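Local coordinates for twin-arginine translocation pathway signal protein (PDB 2RJO), which probably serves as the periplasmic sugar-binding component of a transport system, and holds beta-D-galactopyranose in the cleft between its two lobes, at residues D206-R217 / A239-S248. Numbering follows the deposited sequence.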
loop_
_atom_site.group_PDB
_atom_site.type_symbol
_atom_site.label_atom_id
_atom_site.label_comp_id
_atom_site.label_asym_id
_atom_site.label_seq_id
_atom_site.Cartn_x
_atom_site.Cartn_y
_atom_site.Cartn_z
ATOM N N ASP A 206 7.309 2.556 4.284
ATOM C CA ASP A 206 8.612 2.054 4.723
ATOM C C ASP A 206 9.798 2.408 3.835
ATOM O O ASP A 206 10.868 2.745 4.336
ATOM C CB ASP A 206 8.591 0.529 4.895
ATOM C CG ASP A 206 7.791 0.087 6.105
ATOM O OD1 ASP A 206 7.363 0.962 6.885
ATOM O OD2 ASP A 206 7.593 -1.134 6.275
ATOM N N ASP A 207 9.617 2.316 2.520
ATOM C CA ASP A 207 10.705 2.610 1.603
ATOM C C ASP A 207 11.291 3.999 1.858
ATOM O O ASP A 207 12.505 4.145 1.928
ATOM C CB ASP A 207 10.233 2.492 0.150
ATOM C CG ASP A 207 11.346 2.056 -0.788
ATOM O OD1 ASP A 207 11.976 1.010 -0.519
ATOM O OD2 ASP A 207 11.602 2.746 -1.804
HETATM N N MSE A 208 10.432 5.005 2.015
HETATM C CA MSE A 208 10.898 6.368 2.262
HETATM C C MSE A 208 11.555 6.473 3.645
HETATM O O MSE A 208 12.510 7.223 3.829
HETATM C CB MSE A 208 9.742 7.385 2.136
HETATM C CG MSE A 208 9.082 7.456 0.745
HETATM SE SE MSE A 208 8.070 8.947 0.414
HETATM C CE MSE A 208 6.749 8.721 1.568
ATOM N N ALA A 209 11.050 5.722 4.616
ATOM C CA ALA A 209 11.634 5.745 5.957
ATOM C C ALA A 209 13.035 5.140 5.920
ATOM O O ALA A 209 13.944 5.626 6.591
ATOM C CB ALA A 209 10.758 4.969 6.929
ATOM N N LEU A 210 13.205 4.077 5.136
ATOM C CA LEU A 210 14.511 3.425 5.019
ATOM C C LEU A 210 15.452 4.362 4.286
ATOM O O LEU A 210 16.656 4.351 4.515
ATOM C CB LEU A 210 14.396 2.089 4.267
ATOM C CG LEU A 210 13.673 0.984 5.051
ATOM C CD1 LEU A 210 13.469 -0.243 4.182
ATOM C CD2 LEU A 210 14.480 0.628 6.282
ATOM N N GLY A 211 14.889 5.177 3.403
ATOM C CA GLY A 211 15.693 6.136 2.667
ATOM C C GLY A 211 16.128 7.200 3.652
ATOM O O GLY A 211 17.265 7.662 3.616
ATOM N N ALA A 212 15.215 7.587 4.541
ATOM C CA ALA A 212 15.515 8.582 5.560
ATOM C C ALA A 212 16.588 8.022 6.507
ATOM O O ALA A 212 17.540 8.714 6.860
ATOM C CB ALA A 212 14.246 8.929 6.339
ATOM N N ILE A 213 16.430 6.764 6.905
ATOM C CA ILE A 213 17.379 6.130 7.806
ATOM C C ILE A 213 18.757 5.945 7.179
ATOM O O ILE A 213 19.755 5.893 7.890
ATOM C CB ILE A 213 16.850 4.774 8.295
ATOM C CG1 ILE A 213 15.595 4.998 9.147
ATOM C CG2 ILE A 213 17.927 4.050 9.080
ATOM C CD1 ILE A 213 14.831 3.723 9.505
ATOM N N GLU A 214 18.822 5.849 5.857
ATOM C CA GLU A 214 20.112 5.698 5.188
ATOM C C GLU A 214 20.875 7.010 5.242
ATOM O O GLU A 214 22.104 7.026 5.296
ATOM C CB GLU A 214 19.926 5.278 3.738
ATOM C CG GLU A 214 19.481 3.835 3.574
ATOM C CD GLU A 214 19.114 3.507 2.139
ATOM O OE1 GLU A 214 18.227 4.194 1.586
ATOM O OE2 GLU A 214 19.713 2.564 1.567
ATOM N N ALA A 215 20.136 8.112 5.217
ATOM C CA ALA A 215 20.725 9.432 5.290
ATOM C C ALA A 215 21.189 9.656 6.731
ATOM O O ALA A 215 22.280 10.169 6.967
ATOM C CB ALA A 215 19.700 10.483 4.886
ATOM N N LEU A 216 20.358 9.279 7.697
ATOM C CA LEU A 216 20.736 9.426 9.103
ATOM C C LEU A 216 21.997 8.606 9.391
ATOM O O LEU A 216 22.926 9.090 10.033
ATOM C CB LEU A 216 19.616 8.942 10.024
ATOM C CG LEU A 216 18.309 9.721 9.992
ATOM C CD1 LEU A 216 17.289 9.003 10.874
ATOM C CD2 LEU A 216 18.532 11.149 10.457
ATOM N N ARG A 217 22.019 7.368 8.910
ATOM C CA ARG A 217 23.165 6.492 9.108
ATOM C C ARG A 217 24.437 7.143 8.555
ATOM O O ARG A 217 25.511 7.021 9.139
ATOM C CB ARG A 217 22.914 5.149 8.419
ATOM C CG ARG A 217 24.102 4.194 8.458
ATOM C CD ARG A 217 23.753 2.821 7.862
ATOM N NE ARG A 217 22.755 2.112 8.663
ATOM C CZ ARG A 217 21.443 2.132 8.437
ATOM N NH1 ARG A 217 20.944 2.822 7.418
ATOM N NH2 ARG A 217 20.619 1.473 9.248
ATOM N N ALA A 239 14.491 -2.988 10.566
ATOM C CA ALA A 239 14.843 -1.688 11.116
ATOM C C ALA A 239 14.116 -1.471 12.436
ATOM O O ALA A 239 14.617 -0.772 13.308
ATOM C CB ALA A 239 14.487 -0.587 10.139
ATOM N N ILE A 240 12.935 -2.060 12.595
ATOM C CA ILE A 240 12.206 -1.877 13.850
ATOM C C ILE A 240 12.854 -2.674 14.983
ATOM O O ILE A 240 12.997 -2.182 16.104
ATOM C CB ILE A 240 10.721 -2.306 13.732
ATOM C CG1 ILE A 240 9.973 -1.359 12.790
ATOM C CG2 ILE A 240 10.068 -2.298 15.111
ATOM C CD1 ILE A 240 8.525 -1.700 12.618
ATOM N N LYS A 241 13.249 -3.907 14.693
ATOM C CA LYS A 241 13.872 -4.725 15.719
ATOM C C LYS A 241 15.224 -4.138 16.119
ATOM O O LYS A 241 15.699 -4.366 17.226
ATOM C CB LYS A 241 14.073 -6.160 15.228
ATOM C CG LYS A 241 14.416 -7.104 16.358
ATOM C CD LYS A 241 15.578 -8.030 16.026
ATOM C CE LYS A 241 15.141 -9.277 15.258
ATOM N NZ LYS A 241 16.285 -10.242 15.205
ATOM N N SER A 242 15.835 -3.378 15.215
ATOM C CA SER A 242 17.139 -2.774 15.470
ATOM C C SER A 242 17.030 -1.412 16.141
ATOM O O SER A 242 18.042 -0.763 16.401
ATOM C CB SER A 242 17.913 -2.631 14.162
ATOM O OG SER A 242 17.277 -1.713 13.289
ATOM N N GLY A 243 15.807 -0.975 16.410
ATOM C CA GLY A 243 15.607 0.306 17.062
ATOM C C GLY A 243 15.726 1.526 16.167
ATOM O O GLY A 243 15.646 2.658 16.642
ATOM N N GLU A 244 15.895 1.331 14.870
ATOM C CA GLU A 244 16.033 2.484 13.995
ATOM C C GLU A 244 14.713 3.056 13.493
ATOM O O GLU A 244 14.618 4.254 13.196
ATOM C CB GLU A 244 16.977 2.133 12.853
ATOM C CG GLU A 244 18.382 1.905 13.399
ATOM C CD GLU A 244 19.400 1.604 12.334
ATOM O OE1 GLU A 244 19.325 2.215 11.254
ATOM O OE2 GLU A 244 20.290 0.761 12.585
ATOM N N LEU A 245 13.697 2.194 13.422
ATOM C CA LEU A 245 12.361 2.592 13.001
ATOM C C LEU A 245 11.518 2.334 14.239
ATOM O O LEU A 245 11.571 1.236 14.792
ATOM C CB LEU A 245 11.885 1.710 11.844
ATOM C CG LEU A 245 10.589 2.121 11.142
ATOM C CD1 LEU A 245 10.822 3.386 10.322
ATOM C CD2 LEU A 245 10.128 1.006 10.238
ATOM N N VAL A 246 10.762 3.324 14.706
ATOM C CA VAL A 246 9.963 3.099 15.906
ATOM C C VAL A 246 8.603 2.458 15.662
ATOM O O VAL A 246 8.016 1.885 16.579
ATOM C CB VAL A 246 9.777 4.394 16.721
ATOM C CG1 VAL A 246 11.136 4.942 17.111
ATOM C CG2 VAL A 246 9.011 5.413 15.932
ATOM N N ALA A 247 8.108 2.525 14.429
ATOM C CA ALA A 247 6.814 1.931 14.120
ATOM C C ALA A 247 6.508 1.874 12.636
ATOM O O ALA A 247 7.076 2.618 11.840
ATOM C CB ALA A 247 5.708 2.686 14.840
ATOM N N SER A 248 5.600 0.972 12.279
ATOM C CA SER A 248 5.145 0.803 10.908
ATOM C C SER A 248 3.745 0.184 10.972
ATOM O O SER A 248 3.205 -0.052 12.060
ATOM C CB SER A 248 6.098 -0.116 10.144
ATOM O OG SER A 248 5.712 -0.244 8.789
#
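Ile213 and Leu245 meet through their CD1 methyls, 4.1 Å apart, in the lobe of this periplasmic-binding-protein fold that carries the four-stranded parallel sheet. Helix 206-218 here faces the end of helix 234-241 and the turn leading to strand 248-250. Alanines, with only a methyl, let the longer branches come close: Ala209 CB lies 3.7 Å from the same Leu245 methyl, and Ala239 CB packs against Leu210 CD2. A chi1 of -171° swings the isobutyl group of Leu245 to the helix, where CD1 does the touching; the side chain also meets Val227 of the neighbouring strand. Gly243, readily taking positive phi, ends helix 234-241 in a Schellman motif. Glu244 follows, its chain extended beyond CG toward Arg217 and crossing Ile213 obliquely, with OE1 3.2 Å from Ile213 CG2. Arg217, bent at chi3, forms a salt bridge with it, guanidinium and carboxylate planes 42° apart; NH2 and Glu244 OE1 are a short 2.5 Å apart, a length to be doubted. Toward the galactose site, buried Asp206 is well supplied with donors: OD2 accepts from Thr233 N, while Ser248, whose OG also accepts from Gly232 N, donates from OG to the syn lone pair of Asp206 OD1 at 2.8 Å.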